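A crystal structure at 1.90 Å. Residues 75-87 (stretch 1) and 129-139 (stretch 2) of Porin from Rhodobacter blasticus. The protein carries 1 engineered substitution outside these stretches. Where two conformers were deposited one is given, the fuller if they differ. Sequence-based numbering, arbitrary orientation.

Stretch 1, residues 75-87: YNGVTVSVGNVDT
Stretch 2, residues 129-139: NYNGIAVTYSI

Val78 to Gly83 pair with the strand that contains Gly132 to Tyr137, as neighbouring antiparallel β-strands of the porin, their N-to-C directions 174° apart and their axes approaching to 4.6 Å. Together the two stretches bury 738 Å², and the register pairs Val78 with Tyr137, Thr79 with Thr136, Val80 with Val135, Ser81 with Ala134, Val82 with Ile133 and Gly83 with Gly132. Stretch 1 enters the ladder from a type I' turn, closed by Tyr75 N to Val78 O (2.9 Å) and Val78 N to Tyr75 O (3.0 Å). Asn76 (φ/ψ 56/49) and Gly77 (83/-12) occupy its corners.

Ala134 is the most heavily covered residue, losing 75 Å² to stretch 1. Its extended backbone (-134/154) forms a hydrogen-bonded pair with Ser81: Ser81 N donates to Ala134 O at 2.9 Å, and Ala134 N to Ser81 O at 2.8 Å. The methyl group lies on the sheet face shared with Thr79, Ser81 and Thr136, where stretch 1 folds back over it beyond the strand. Ala134 CB is 3.4 Å from Ser81 OG (χ1 p), 4.0 Å from Val85 CB and 3.6 Å from Asp86 O, so a small side chain suits this crowded position.

The same returning segment covers Gly132. Val85 (-88/158, χ1 m) points its CA-to-CB bond toward stretch 2 and brings CG1 to 3.5 Å from Gly132 O. A CB on Gly132 would lie 2.7 Å from Val85 CG2, a clash that the absent side chain avoids. Gly132 (-122/165) pairs with Gly83 through Gly83 N to Gly132 O and Gly132 N to Gly83 O, both 2.9 Å. Gly83 is glycine for a different reason: at φ/ψ 97/-123 a CB would be jammed against the preceding carbonyl oxygen. Asn131 (χ1 t) brings OD1 to 3.4 Å from Gly83 CA.

Tyr130, preceding Asn131, gives up 50 Å². Its CB points sideways, but χ1 t and χ2 -70° bring the ring nearer to stretch 1, with Tyr130 CE1 4.4 Å from Gly83 O. A water links the two stretches, its oxygen 2.8 Å from Tyr130 OH, 2.6 Å from Val85 O and 3.0 Å from Asn84 OD1.

Further along the ladder, Thr136 (-126/146, χ1 p) has 49 Å² covered and sets OG1 3.6 Å from CB of Thr79 (χ1 m). Thr79 N to Thr136 O and Thr136 N to Thr79 O are both 2.9 Å, and Ser138 N reaches Gly77 O at 3.2 Å. Between these bonds the non-hydrogen-bonded pairs make CA-H···O contacts, such as Val135 CA to Thr79 O at 3.3 Å. Their side chains share the other face, where Val78, Val80, Val82, Ile133 and Val135, all β-branched and so suited to extended backbone, are joined by Tyr137. Val80 (t) sets CG2 4.3 Å from Val135 CG2 (t) and CG1 4.5 Å from Ile133 CG2 (m). Tyr137 (χ1 t, χ2 36°) ends this row, with CD1 3.6 Å from Val78 CG2 and its ring edge facing Gly77 O, 3.4 Å from CD1 of Tyr137.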

ATOM      1  N   TYR A  75      -4.283  22.106  18.385  1.00 31.73           N
ATOM      2  CA  TYR A  75      -3.740  23.202  19.181  1.00 33.87           C
ATOM      3  C   TYR A  75      -4.609  23.421  20.426  1.00 34.67           C
ATOM      4  O   TYR A  75      -5.804  23.635  20.287  1.00 34.26           O
ATOM      5  CB  TYR A  75      -3.750  24.482  18.355  1.00 35.44           C
ATOM      6  CG  TYR A  75      -3.201  25.669  19.128  1.00 44.11           C
ATOM      7  CD1 TYR A  75      -1.892  25.629  19.605  1.00 46.88           C
ATOM      8  CD2 TYR A  75      -4.008  26.786  19.360  1.00 47.72           C
ATOM      9  CE1 TYR A  75      -1.381  26.710  20.319  1.00 50.60           C
ATOM     10  CE2 TYR A  75      -3.496  27.871  20.075  1.00 51.54           C
ATOM     11  CZ  TYR A  75      -2.182  27.832  20.555  1.00 52.54           C
ATOM     12  OH  TYR A  75      -1.681  28.884  21.251  1.00 55.52           O
ATOM     13  N   ASN A  76      -4.012  23.273  21.575  1.00 35.76           N
ATOM     14  CA  ASN A  76      -4.669  23.560  22.855  1.00 37.29           C
ATOM     15  C   ASN A  76      -5.966  22.802  23.067  1.00 36.66           C
ATOM     16  O   ASN A  76      -6.969  23.478  23.431  1.00 37.20           O
ATOM     17  CB  ASN A  76      -5.045  25.057  22.828  1.00 43.69           C
ATOM     18  CG  ASN A  76      -4.148  26.008  23.610  1.00 50.08           C
ATOM     19  OD1 ASN A  76      -2.933  25.986  23.447  1.00 51.79           O
ATOM     20  ND2 ASN A  76      -4.699  26.874  24.443  1.00 52.04           N
ATOM     21  N   GLY A  77      -5.971  21.495  22.847  1.00 36.40           N
ATOM     22  CA  GLY A  77      -7.234  20.756  23.087  1.00 35.20           C
ATOM     23  C   GLY A  77      -8.190  20.826  21.904  1.00 34.34           C
ATOM     24  O   GLY A  77      -9.263  20.189  21.908  1.00 34.98           O
ATOM     25  N   VAL A  78      -7.971  21.677  20.914  1.00 32.78           N
ATOM     26  CA  VAL A  78      -8.870  21.763  19.773  1.00 31.27           C
ATOM     27  C   VAL A  78      -8.239  21.019  18.579  1.00 29.90           C
ATOM     28  O   VAL A  78      -7.058  21.207  18.275  1.00 29.31           O
ATOM     29  CB  VAL A  78      -9.110  23.224  19.345  1.00 33.06           C
ATOM     30  CG1 VAL A  78     -10.039  23.287  18.150  1.00 34.43           C
ATOM     31  CG2 VAL A  78      -9.714  24.024  20.506  1.00 35.52           C
ATOM     32  N   THR A  79      -9.012  20.214  17.896  1.00 28.89           N
ATOM     33  CA  THR A  79      -8.520  19.501  16.702  1.00 26.95           C
ATOM     34  C   THR A  79      -9.471  19.755  15.542  1.00 26.98           C
ATOM     35  O   THR A  79     -10.699  19.664  15.669  1.00 26.46           O
ATOM     36  CB  THR A  79      -8.306  18.028  16.940  1.00 27.03           C
ATOM     37  OG1 THR A  79      -7.360  17.784  17.977  1.00 26.57           O
ATOM     38  CG2 THR A  79      -7.763  17.309  15.676  1.00 27.34           C
ATOM     39  N   VAL A  80      -8.904  20.188  14.406  1.00 25.52           N
ATOM     40  CA  VAL A  80      -9.684  20.386  13.209  1.00 24.23           C
ATOM     41  C   VAL A  80      -9.181  19.332  12.205  1.00 23.94           C
ATOM     42  O   VAL A  80      -7.962  19.231  12.044  1.00 23.65           O
ATOM     43  CB  VAL A  80      -9.556  21.776  12.625  1.00 25.93           C
ATOM     44  CG1 VAL A  80     -10.454  21.924  11.392  1.00 25.81           C
ATOM     45  CG2 VAL A  80      -9.996  22.858  13.615  1.00 27.89           C
ATOM     46  N   SER A  81     -10.054  18.574  11.613  1.00 23.18           N
ATOM     47  CA  SER A  81      -9.728  17.523  10.666  1.00 22.60           C
ATOM     48  C   SER A  81     -10.504  17.705   9.382  1.00 22.31           C
ATOM     49  O   SER A  81     -11.595  18.266   9.318  1.00 22.06           O
ATOM     50  CB  SER A  81      -9.867  16.112  11.256  1.00 24.32           C
ATOM     51  OG  SER A  81     -11.177  15.942  11.704  1.00 29.95           O
ATOM     52  N   VAL A  82      -9.858  17.286   8.278  1.00 21.74           N
ATOM     53  CA  VAL A  82     -10.418  17.437   6.949  1.00 21.08           C
ATOM     54  C   VAL A  82     -10.225  16.171   6.118  1.00 21.24           C
ATOM     55  O   VAL A  82      -9.206  15.427   6.368  1.00 20.25           O
ATOM     56  CB  VAL A  82      -9.777  18.642   6.228  0.50 22.00           C
ATOM     57  CG1 VAL A  82      -8.259  18.606   6.222  0.50 21.15           C
ATOM     58  CG2 VAL A  82     -10.275  18.786   4.805  0.50 22.71           C
ATOM     59  N   GLY A  83     -11.123  15.924   5.180  1.00 19.42           N
ATOM     60  CA  GLY A  83     -11.007  14.775   4.293  1.00 20.15           C
ATOM     61  C   GLY A  83     -11.829  13.605   4.754  1.00 20.02           C
ATOM     62  O   GLY A  83     -13.046  13.711   4.921  1.00 20.80           O
ATOM     63  N   ASN A  84     -11.198  12.442   4.973  1.00 20.02           N
ATOM     64  CA  ASN A  84     -11.973  11.262   5.476  1.00 19.26           C
ATOM     65  C   ASN A  84     -12.003  11.355   6.989  1.00 19.77           C
ATOM     66  O   ASN A  84     -11.160  10.781   7.695  1.00 19.64           O
ATOM     67  CB  ASN A  84     -11.217  10.002   4.984  1.00 18.69           C
ATOM     68  CG  ASN A  84     -11.853   8.681   5.327  1.00 19.07           C
ATOM     69  OD1 ASN A  84     -12.987   8.593   5.855  1.00 18.47           O
ATOM     70  ND2 ASN A  84     -11.111   7.592   5.031  1.00 17.15           N
ATOM     71  N   VAL A  85     -12.905  12.109   7.593  1.00 19.02           N
ATOM     72  CA  VAL A  85     -13.002  12.402   8.983  1.00 19.90           C
ATOM     73  C   VAL A  85     -13.808  11.406   9.823  1.00 20.93           C
ATOM     74  O   VAL A  85     -14.611  10.655   9.252  1.00 20.79           O
ATOM     75  CB  VAL A  85     -13.610  13.827   9.210  1.00 20.05           C
ATOM     76  CG1 VAL A  85     -12.794  14.895   8.407  1.00 20.14           C
ATOM     77  CG2 VAL A  85     -15.075  13.964   8.736  1.00 17.33           C
ATOM     78  N   ASP A  86     -13.523  11.427  11.106  1.00 20.51           N
ATOM     79  CA  ASP A  86     -14.345  10.808  12.122  1.00 21.89           C
ATOM     80  C   ASP A  86     -15.543  11.738  12.364  1.00 21.36           C
ATOM     81  O   ASP A  86     -15.383  12.955  12.526  1.00 22.24           O
ATOM     82  CB  ASP A  86     -13.583  10.628  13.465  1.00 24.01           C
ATOM     83  CG  ASP A  86     -12.589   9.488  13.300  1.00 29.55           C
ATOM     84  OD1 ASP A  86     -13.029   8.287  13.125  1.00 31.36           O
ATOM     85  OD2 ASP A  86     -11.329   9.734  13.294  1.00 31.92           O
ATOM     86  N   THR A  87     -16.728  11.160  12.380  1.00 21.36           N
ATOM     87  CA  THR A  87     -17.969  11.938  12.545  1.00 21.32           C
ATOM     88  C   THR A  87     -18.483  11.907  13.988  1.00 21.16           C
ATOM     89  O   THR A  87     -18.135  11.071  14.827  1.00 20.48           O
ATOM     90  CB  THR A  87     -19.072  11.373  11.651  1.00 21.71           C
ATOM     91  OG1 THR A  87     -19.311  10.015  11.984  1.00 21.47           O
ATOM     92  CG2 THR A  87     -18.721  11.433  10.163  1.00 21.37           C
ATOM     93  N   ASN A 129     -15.474  11.975  -4.385  1.00 21.93           N
ATOM     94  CA  ASN A 129     -15.380  13.390  -4.058  1.00 22.43           C
ATOM     95  C   ASN A 129     -15.948  13.677  -2.678  1.00 22.44           C
ATOM     96  O   ASN A 129     -16.339  14.811  -2.378  1.00 21.47           O
ATOM     97  CB  ASN A 129     -16.129  14.196  -5.144  1.00 23.98           C
ATOM     98  CG  ASN A 129     -15.290  14.172  -6.422  1.00 27.92           C
ATOM     99  OD1 ASN A 129     -14.230  14.800  -6.469  1.00 31.56           O
ATOM    100  ND2 ASN A 129     -15.677  13.449  -7.453  1.00 28.34           N
ATOM    101  N   TYR A 130     -15.982  12.622  -1.857  1.00 21.55           N
ATOM    102  CA  TYR A 130     -16.482  12.744  -0.499  1.00 22.13           C
ATOM    103  C   TYR A 130     -15.449  13.513   0.324  1.00 21.72           C
ATOM    104  O   TYR A 130     -14.250  13.259   0.342  1.00 22.33           O
ATOM    105  CB  TYR A 130     -16.739  11.347   0.014  1.00 21.67           C
ATOM    106  CG  TYR A 130     -17.011  11.124   1.471  1.00 20.67           C
ATOM    107  CD1 TYR A 130     -16.035  11.275   2.445  1.00 21.95           C
ATOM    108  CD2 TYR A 130     -18.255  10.658   1.858  1.00 21.00           C
ATOM    109  CE1 TYR A 130     -16.282  10.978   3.773  1.00 21.95           C
ATOM    110  CE2 TYR A 130     -18.529  10.368   3.183  1.00 22.03           C
ATOM    111  CZ  TYR A 130     -17.538  10.499   4.133  1.00 22.60           C
ATOM    112  OH  TYR A 130     -17.843  10.166   5.423  1.00 24.20           O
ATOM    113  N   ASN A 131     -15.899  14.531   1.048  1.00 22.61           N
ATOM    114  CA  ASN A 131     -15.024  15.362   1.873  1.00 22.53           C
ATOM    115  C   ASN A 131     -15.732  15.888   3.109  1.00 22.75           C
ATOM    116  O   ASN A 131     -16.859  16.404   3.037  1.00 23.25           O
ATOM    117  CB  ASN A 131     -14.473  16.529   1.030  1.00 22.83           C
ATOM    118  CG  ASN A 131     -13.337  17.221   1.757  1.00 25.89           C
ATOM    119  OD1 ASN A 131     -12.228  16.687   1.745  1.00 27.41           O
ATOM    120  ND2 ASN A 131     -13.603  18.359   2.387  1.00 25.75           N
ATOM    121  N   GLY A 132     -15.106  15.709   4.268  1.00 22.20           N
ATOM    122  CA  GLY A 132     -15.699  16.176   5.506  1.00 21.95           C
ATOM    123  C   GLY A 132     -14.769  17.145   6.218  1.00 23.02           C
ATOM    124  O   GLY A 132     -13.564  17.258   5.900  1.00 22.13           O
ATOM    125  N   ILE A 133     -15.347  17.862   7.183  1.00 23.08           N
ATOM    126  CA  ILE A 133     -14.590  18.724   8.088  1.00 23.97           C
ATOM    127  C   ILE A 133     -15.061  18.335   9.496  1.00 24.24           C
ATOM    128  O   ILE A 133     -16.276  18.122   9.700  1.00 23.68           O
ATOM    129  CB  ILE A 133     -14.839  20.209   7.861  0.50 24.75           C
ATOM    130  CG1 ILE A 133     -14.749  20.562   6.381  0.50 26.33           C
ATOM    131  CG2 ILE A 133     -13.921  21.070   8.711  0.50 25.38           C
ATOM    132  CD1 ILE A 133     -15.253  21.955   6.018  0.50 26.27           C
ATOM    133  N   ALA A 134     -14.189  18.167  10.456  1.00 23.89           N
ATOM    134  CA  ALA A 134     -14.692  17.847  11.795  1.00 24.83           C
ATOM    135  C   ALA A 134     -13.922  18.754  12.789  1.00 25.71           C
ATOM    136  O   ALA A 134     -12.805  19.186  12.481  1.00 25.02           O
ATOM    137  CB  ALA A 134     -14.530  16.384  12.153  1.00 23.08           C
ATOM    138  N   VAL A 135     -14.563  19.003  13.914  1.00 26.00           N
ATOM    139  CA  VAL A 135     -13.890  19.802  14.942  1.00 27.30           C
ATOM    140  C   VAL A 135     -14.170  19.123  16.262  1.00 28.77           C
ATOM    141  O   VAL A 135     -15.354  18.786  16.519  1.00 27.64           O
ATOM    142  CB  VAL A 135     -14.450  21.229  14.974  1.00 29.70           C
ATOM    143  CG1 VAL A 135     -13.785  21.984  16.150  1.00 30.43           C
ATOM    144  CG2 VAL A 135     -14.215  21.936  13.667  1.00 30.09           C
ATOM    145  N   THR A 136     -13.143  18.860  17.075  1.00 29.72           N
ATOM    146  CA  THR A 136     -13.317  18.324  18.393  1.00 32.55           C
ATOM    147  C   THR A 136     -12.595  19.238  19.426  1.00 35.94           C
ATOM    148  O   THR A 136     -11.555  19.845  19.169  1.00 33.27           O
ATOM    149  CB  THR A 136     -12.816  16.894  18.618  1.00 31.93           C
ATOM    150  OG1 THR A 136     -11.381  16.906  18.476  1.00 33.83           O
ATOM    151  CG2 THR A 136     -13.333  15.974  17.513  1.00 32.46           C
ATOM    152  N   TYR A 137     -13.241  19.292  20.588  1.00 38.28           N
ATOM    153  CA  TYR A 137     -12.764  20.104  21.683  1.00 42.78           C
ATOM    154  C   TYR A 137     -12.898  19.277  22.969  1.00 45.10           C
ATOM    155  O   TYR A 137     -14.007  18.922  23.385  1.00 45.11           O
ATOM    156  CB  TYR A 137     -13.532  21.433  21.724  1.00 43.68           C
ATOM    157  CG  TYR A 137     -12.980  22.332  22.831  1.00 51.50           C
ATOM    158  CD1 TYR A 137     -11.605  22.327  23.101  1.00 53.84           C
ATOM    159  CD2 TYR A 137     -13.834  23.145  23.581  1.00 54.13           C
ATOM    160  CE1 TYR A 137     -11.086  23.134  24.117  1.00 57.40           C
ATOM    161  CE2 TYR A 137     -13.315  23.953  24.600  1.00 57.46           C
ATOM    162  CZ  TYR A 137     -11.941  23.947  24.867  1.00 59.49           C
ATOM    163  OH  TYR A 137     -11.436  24.731  25.856  1.00 62.02           O
ATOM    164  N   SER A 138     -11.741  18.964  23.539  1.00 48.16           N
ATOM    165  CA  SER A 138     -11.643  18.185  24.791  1.00 52.59           C
ATOM    166  C   SER A 138     -11.205  19.128  25.941  1.00 55.19           C
ATOM    167  O   SER A 138     -10.024  19.508  26.023  1.00 55.47           O
ATOM    168  CB  SER A 138     -10.618  17.058  24.641  1.00 54.06           C
ATOM    169  OG  SER A 138     -11.084  16.095  23.707  1.00 55.92           O
ATOM    170  N   ILE A 139     -12.182  19.489  26.759  1.00 56.89           N
ATOM    171  CA  ILE A 139     -12.055  20.466  27.854  1.00 60.11           C
ATOM    172  C   ILE A 139     -12.302  19.871  29.231  1.00 60.42           C
ATOM    173  O   ILE A 139     -13.219  20.228  30.020  1.00 61.66           O
ATOM    174  CB  ILE A 139     -12.919  21.709  27.499  1.00 63.04           C
ATOM    175  CG1 ILE A 139     -13.424  22.465  28.733  1.00 64.04           C
ATOM    176  CG2 ILE A 139     -14.152  21.354  26.664  1.00 64.06           C
ATOM    177  CD1 ILE A 139     -14.949  22.537  28.827  1.00 63.58           C
TER
HETATM  178  O   HOH W   1     -15.417  10.076   6.817  1.00 19.85           O